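PDB 3HDV: response regulator from Pseudomonas putida, which probably acts in two-component signalling, its receiver domain taking up a phosphoryl group to control an output such as transcription. Local coordinates for the interface of chains A and B. Sequence-based numbering; all coordinates share one arbitrary frame. Chains: chain A/B, Response regulator.

The interface of chains A and B. Residues chain A 96, 100, 106-107, 109; chain B 93, 97, 101.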
# COMPACT_ATOMS: atom_id res chain seq x y z
N ALA A 96 19.13 17.29 1.44
CA ALA A 96 20.30 16.50 1.87
C ALA A 96 20.68 15.50 0.76
O ALA A 96 21.84 15.32 0.43
CB ALA A 96 20.01 15.76 3.23
N MSE A 100 24.11 15.41 -1.39
CA MSE A 100 24.98 14.22 -1.35
C MSE A 100 25.25 13.73 -2.78
O MSE A 100 26.30 13.14 -3.08
CB MSE A 100 24.35 13.09 -0.53
CG MSE A 100 24.32 13.33 1.02
SE MSE A 100 26.12 13.47 1.76
CE MSE A 100 26.69 11.56 1.72
N ASP A 106 30.97 15.21 3.73
CA ASP A 106 29.97 14.84 4.73
C ASP A 106 29.00 15.98 4.85
O ASP A 106 29.24 17.05 4.30
CB ASP A 106 30.62 14.54 6.10
CG ASP A 106 29.89 13.42 6.87
OD1 ASP A 106 28.68 13.14 6.66
OD2 ASP A 106 30.53 12.87 7.75
N PHE A 107 27.93 15.70 5.56
CA PHE A 107 26.79 16.55 5.71
C PHE A 107 26.44 16.47 7.20
O PHE A 107 25.88 15.49 7.66
CB PHE A 107 25.66 16.03 4.80
CG PHE A 107 24.48 16.97 4.66
CD1 PHE A 107 24.20 17.56 3.42
CD2 PHE A 107 23.63 17.24 5.74
CE1 PHE A 107 23.12 18.38 3.24
CE2 PHE A 107 22.54 18.10 5.58
CZ PHE A 107 22.27 18.66 4.33
N LEU A 109 24.63 18.04 10.70
CA LEU A 109 23.66 18.94 11.28
C LEU A 109 24.17 19.72 12.51
O LEU A 109 25.03 19.25 13.25
CB LEU A 109 22.37 18.19 11.66
CG LEU A 109 21.48 17.64 10.55
CD1 LEU A 109 20.23 16.99 11.16
CD2 LEU A 109 21.12 18.72 9.46
N VAL B 93 17.04 13.29 8.06
CA VAL B 93 18.23 13.73 7.36
C VAL B 93 19.45 12.89 7.69
O VAL B 93 20.24 12.63 6.81
CB VAL B 93 18.47 15.26 7.59
CG1 VAL B 93 19.94 15.66 7.37
CG2 VAL B 93 17.50 16.05 6.72
N VAL B 97 21.57 10.73 4.93
CA VAL B 97 22.99 10.93 4.78
C VAL B 97 23.79 9.61 4.98
O VAL B 97 24.67 9.32 4.16
CB VAL B 97 23.51 12.12 5.71
CG1 VAL B 97 25.04 12.09 5.88
CG2 VAL B 97 23.07 13.47 5.14
N HIS B 101 25.96 7.87 1.88
CA HIS B 101 27.36 7.51 2.07
C HIS B 101 27.64 6.09 1.57
O HIS B 101 28.76 5.79 1.17
CB HIS B 101 27.80 7.59 3.53
CG HIS B 101 28.22 8.98 3.94
ND1 HIS B 101 29.26 9.65 3.32
CD2 HIS B 101 27.72 9.83 4.88
CE1 HIS B 101 29.39 10.85 3.87
NE2 HIS B 101 28.48 10.99 4.82
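B:Val97 lies against A:Phe107 at the middle of the patch and buries the most surface, its CG2 methyl 3.7 Å from A:Phe107 CB. A:Phe107 points CG away from its own backbone N (chi1 -170°), which sends the ring from strand 106-109 toward helix 93-101 of its own chain, where A:Ala96 CB sits over the rim of one face. One turn back along the partner helix, B:Val93 sets CG1 anti to its backbone N (chi1 157°) and directs this methyl toward A:Leu109 CD2, 3.9 Å away, and the CE2 side of the A:Phe107 ring. At the other end, B:His101 is held on two sides. The selenomethionine A:Met100, bent at chi2 and chi3, lays its CE methyl over the centre of the B:His101 imidazole, 3.5 Å from its centroid. At the ring edge, B:His101 NE2 donates a fairly straight hydrogen bond to the carboxylate oxygen OD1 of A:Asp106 (2.8 Å, 161° at H), arriving from above the carboxylate plane, which stands perpendicular to the imidazole. From the opposite face, A:Phe107 N also donates to A:Asp106 OD1 at 2.9 Å, steadying the acceptor. An alanine in place of A:Asp106 would probably leave B:His101 NE2 without its acceptor and the imidazole freer to turn. Although the structure alone does not show this dimer in solution, helix 93-101 and strand 106-109 are alpha4 and beta5 of the receiver fold, and the patch with its two-fold twin may pair two receiver domains much as the alpha4-beta5-alpha5 face does in OmpR-type regulators.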